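Local coordinates for thioredoxin-like fold domain-containing protein (Enterococcus faecalis, PDB 1Z6M) that is of unknown function but adopts a thioredoxin-like fold, consistent with a role in thiol-disulfide chemistry, at residues A[77-85]-A[111-121]. Sequence-based numbering, arbitrary orientation.
Sequences QRGNVMHHY and LTLEEVATYAE
R78 meets L111 and L113 at one end of this helix pair, giving its NH1 to the backbone oxygen of L111, 2.9 Å away; the acceptor lies in the guanidinium plane and the donor in the carbonyl plane, with an N-H...O angle of 158°. L113 then lays CD2 over the centre of one guanidinium face, 3.5 Å from R78 CZ. R78 CG, anti to the carbonyl carbon (chi1 -81°), meets V116 CG2 at 3.5 Å, and the bends in the chain beyond CG bring the guanidinium under L113 CD2 and NH1 to L111 O.

Y85, just past the end of helix 77-83, repeats this combination of face and edge at the other end. Its ring receives A120 CB almost exactly over the centre in a CH-pi contact, 3.6 Å from CB to centroid, while the hydroxyl donates to E121 OE2 across 2.6 Å, reaching the oxygen from above the carboxylate plane. The side chains that meet between these ends are apolar: V81 packs against L113, V116 and A117, and the selenomethionine M82 carries its CE to A120 CB and, 3.8 Å away, Y119 CD2.

Helices 77-83 and 113-121 run in roughly the same direction, their axes 9.0 Å apart at a crossing angle of -37°. Both belong to the largely helical insertion between strand 62-68 and helix 132-145 of the thioredoxin-like fold, as in DsbA-like proteins.

Further out, R78 NH2 bonds to the backbone oxygen of E74, which steadies the guanidinium from a second direction. T112 caps the start of its helix, its OG1 accepting from E115 N at 3.1 Å. W108 of helix 105-108 touches R78, M82 and V116, and Y119 OH is held by E107.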
loop_
_atom_site.group_PDB
_atom_site.type_symbol
_atom_site.label_atom_id
_atom_site.label_comp_id
_atom_site.label_asym_id
_atom_site.label_seq_id
_atom_site.Cartn_x
_atom_site.Cartn_y
_atom_site.Cartn_z
ATOM N N GLN A 77 7.315 0.555 12.327
ATOM C CA GLN A 77 8.602 1.076 11.895
ATOM C C GLN A 77 9.437 0.040 11.132
ATOM O O GLN A 77 10.249 0.403 10.278
ATOM C CB GLN A 77 9.385 1.648 13.074
ATOM C CG GLN A 77 8.760 2.915 13.651
ATOM C CD GLN A 77 9.561 3.499 14.797
ATOM O OE1 GLN A 77 10.742 3.206 14.947
ATOM N NE2 GLN A 77 8.921 4.337 15.606
ATOM N N ARG A 78 9.257 -1.247 11.435
ATOM C CA ARG A 78 9.905 -2.289 10.650
ATOM C C ARG A 78 9.457 -2.218 9.184
ATOM O O ARG A 78 10.272 -2.383 8.261
ATOM C CB ARG A 78 9.621 -3.679 11.234
ATOM C CG ARG A 78 10.500 -4.085 12.452
ATOM C CD ARG A 78 9.786 -3.972 13.800
ATOM N NE ARG A 78 9.813 -2.637 14.399
ATOM C CZ ARG A 78 10.827 -2.137 15.099
ATOM N NH1 ARG A 78 11.949 -2.839 15.260
ATOM N NH2 ARG A 78 10.723 -0.920 15.617
ATOM N N GLY A 79 8.161 -1.963 8.979
ATOM C CA GLY A 79 7.631 -1.786 7.634
ATOM C C GLY A 79 8.249 -0.597 6.941
ATOM O O GLY A 79 8.538 -0.653 5.747
ATOM N N ASN A 80 8.459 0.481 7.694
ATOM C CA ASN A 80 9.086 1.665 7.125
ATOM C C ASN A 80 10.418 1.334 6.457
ATOM O O ASN A 80 10.715 1.818 5.365
ATOM C CB ASN A 80 9.337 2.747 8.190
ATOM C CG ASN A 80 8.073 3.227 8.890
ATOM O OD1 ASN A 80 6.960 2.812 8.573
ATOM N ND2 ASN A 80 8.256 4.125 9.861
ATOM N N VAL A 81 11.223 0.509 7.126
ATOM C CA VAL A 81 12.511 0.113 6.584
ATOM C C VAL A 81 12.294 -0.581 5.239
ATOM O O VAL A 81 12.932 -0.232 4.247
ATOM C CB VAL A 81 13.275 -0.834 7.536
ATOM C CG1 VAL A 81 14.584 -1.295 6.892
ATOM C CG2 VAL A 81 13.547 -0.157 8.884
HETATM N N MSE A 82 11.376 -1.548 5.202
HETATM C CA MSE A 82 11.085 -2.271 3.970
HETATM C C MSE A 82 10.615 -1.375 2.831
HETATM O O MSE A 82 10.970 -1.606 1.674
HETATM C CB MSE A 82 10.067 -3.380 4.238
HETATM C CG MSE A 82 10.670 -4.622 4.875
HETATM SE SE MSE A 82 11.714 -5.593 3.687
HETATM C CE MSE A 82 12.413 -6.843 4.819
ATOM N N HIS A 83 9.833 -0.347 3.159
ATOM C CA HIS A 83 9.350 0.593 2.152
ATOM C C HIS A 83 10.481 1.248 1.382
ATOM O O HIS A 83 10.288 1.695 0.251
ATOM C CB HIS A 83 8.535 1.696 2.805
ATOM C CG HIS A 83 7.235 1.233 3.375
ATOM N ND1 HIS A 83 6.461 2.038 4.176
ATOM C CD2 HIS A 83 6.565 0.064 3.248
ATOM C CE1 HIS A 83 5.360 1.388 4.511
ATOM N NE2 HIS A 83 5.403 0.183 3.969
ATOM N N HIS A 84 11.659 1.318 1.993
ATOM C CA HIS A 84 12.780 2.024 1.384
ATOM C C HIS A 84 13.608 1.141 0.458
ATOM O O HIS A 84 14.599 1.611 -0.103
ATOM C CB HIS A 84 13.638 2.677 2.471
ATOM C CG HIS A 84 12.839 3.500 3.427
ATOM N ND1 HIS A 84 13.218 3.698 4.736
ATOM C CD2 HIS A 84 11.652 4.141 3.279
ATOM C CE1 HIS A 84 12.309 4.440 5.347
ATOM N NE2 HIS A 84 11.345 4.714 4.487
ATOM N N TYR A 85 13.183 -0.119 0.297
ATOM C CA TYR A 85 13.814 -1.082 -0.606
ATOM C C TYR A 85 12.975 -1.310 -1.865
ATOM O O TYR A 85 13.230 -2.234 -2.638
ATOM C CB TYR A 85 14.098 -2.414 0.127
ATOM C CG TYR A 85 15.240 -2.293 1.104
ATOM C CD1 TYR A 85 15.055 -1.758 2.379
ATOM C CD2 TYR A 85 16.523 -2.695 0.740
ATOM C CE1 TYR A 85 16.115 -1.623 3.269
ATOM C CE2 TYR A 85 17.587 -2.566 1.615
ATOM C CZ TYR A 85 17.378 -2.025 2.879
ATOM O OH TYR A 85 18.432 -1.889 3.755
ATOM N N LEU A 111 12.021 -8.007 13.932
ATOM C CA LEU A 111 13.454 -7.782 14.051
ATOM C C LEU A 111 13.756 -6.337 14.434
ATOM O O LEU A 111 12.886 -5.461 14.353
ATOM C CB LEU A 111 14.163 -8.141 12.743
ATOM C CG LEU A 111 13.975 -9.569 12.220
ATOM C CD1 LEU A 111 14.688 -9.725 10.892
ATOM C CD2 LEU A 111 14.459 -10.609 13.218
ATOM N N THR A 112 14.986 -6.087 14.875
ATOM C CA THR A 112 15.416 -4.707 15.077
ATOM C C THR A 112 15.449 -4.004 13.724
ATOM O O THR A 112 15.500 -4.656 12.674
ATOM C CB THR A 112 16.826 -4.607 15.666
ATOM O OG1 THR A 112 17.761 -5.092 14.695
ATOM C CG2 THR A 112 16.950 -5.372 16.994
ATOM N N LEU A 113 15.425 -2.677 13.742
ATOM C CA LEU A 113 15.381 -1.934 12.474
ATOM C C LEU A 113 16.601 -2.237 11.606
ATOM O O LEU A 113 16.498 -2.375 10.388
ATOM C CB LEU A 113 15.232 -0.427 12.707
ATOM C CG LEU A 113 13.924 -0.018 13.395
ATOM C CD1 LEU A 113 13.856 1.493 13.536
ATOM C CD2 LEU A 113 12.715 -0.519 12.614
ATOM N N GLU A 114 17.762 -2.344 12.242
ATOM C CA GLU A 114 18.982 -2.715 11.522
ATOM C C GLU A 114 18.856 -4.107 10.885
ATOM O O GLU A 114 19.282 -4.318 9.748
ATOM C CB GLU A 114 20.195 -2.644 12.464
ATOM C CG GLU A 114 21.510 -3.131 11.872
ATOM C CD GLU A 114 22.651 -3.089 12.871
ATOM O OE1 GLU A 114 22.412 -2.709 14.038
ATOM O OE2 GLU A 114 23.787 -3.445 12.491
ATOM N N GLU A 115 18.260 -5.048 11.609
ATOM C CA GLU A 115 18.113 -6.408 11.096
ATOM C C GLU A 115 17.042 -6.517 10.013
ATOM O O GLU A 115 17.143 -7.360 9.145
ATOM C CB GLU A 115 17.863 -7.401 12.229
ATOM C CG GLU A 115 19.092 -7.670 13.103
ATOM C CD GLU A 115 20.212 -8.428 12.383
ATOM O OE1 GLU A 115 19.957 -9.070 11.341
ATOM O OE2 GLU A 115 21.363 -8.399 12.873
ATOM N N VAL A 116 16.046 -5.625 10.037
ATOM C CA VAL A 116 15.093 -5.604 8.934
ATOM C C VAL A 116 15.836 -5.225 7.648
ATOM O O VAL A 116 15.613 -5.832 6.604
ATOM C CB VAL A 116 13.913 -4.639 9.176
ATOM C CG1 VAL A 116 13.014 -4.589 7.945
ATOM C CG2 VAL A 116 13.109 -5.059 10.391
ATOM N N ALA A 117 16.720 -4.231 7.726
ATOM C CA ALA A 117 17.543 -3.841 6.583
ATOM C C ALA A 117 18.395 -5.005 6.073
ATOM O O ALA A 117 18.461 -5.266 4.865
ATOM C CB ALA A 117 18.422 -2.633 6.945
ATOM N N THR A 118 19.025 -5.719 7.001
ATOM C CA THR A 118 19.851 -6.869 6.662
ATOM C C THR A 118 19.002 -7.945 5.990
ATOM O O THR A 118 19.425 -8.537 5.006
ATOM C CB THR A 118 20.554 -7.402 7.927
ATOM O OG1 THR A 118 21.418 -6.374 8.433
ATOM C CG2 THR A 118 21.389 -8.651 7.630
ATOM N N TYR A 119 17.804 -8.172 6.512
ATOM C CA TYR A 119 16.886 -9.145 5.919
ATOM C C TYR A 119 16.488 -8.733 4.498
ATOM O O TYR A 119 16.460 -9.566 3.584
ATOM C CB TYR A 119 15.644 -9.304 6.796
ATOM C CG TYR A 119 14.742 -10.451 6.391
ATOM C CD1 TYR A 119 14.804 -11.677 7.051
ATOM C CD2 TYR A 119 13.824 -10.311 5.344
ATOM C CE1 TYR A 119 13.967 -12.727 6.688
ATOM C CE2 TYR A 119 12.992 -11.351 4.971
ATOM C CZ TYR A 119 13.068 -12.556 5.644
ATOM O OH TYR A 119 12.236 -13.581 5.253
ATOM N N ALA A 120 16.186 -7.455 4.301
ATOM C CA ALA A 120 15.849 -6.974 2.956
ATOM C C ALA A 120 16.987 -7.251 1.977
ATOM O O ALA A 120 16.755 -7.685 0.848
ATOM C CB ALA A 120 15.491 -5.488 2.970
ATOM N N GLU A 121 18.211 -7.031 2.438
ATOM C CA GLU A 121 19.397 -7.168 1.606
ATOM C C GLU A 121 19.781 -8.623 1.387
ATOM O O GLU A 121 19.981 -9.051 0.244
ATOM C CB GLU A 121 20.555 -6.377 2.224
ATOM C CG GLU A 121 20.309 -4.877 2.141
ATOM C CD GLU A 121 21.093 -4.051 3.146
ATOM O OE1 GLU A 121 21.974 -4.587 3.856
ATOM O OE2 GLU A 121 20.824 -2.835 3.214
HETATM O O HOH W 1 14.686 -1.618 16.813
#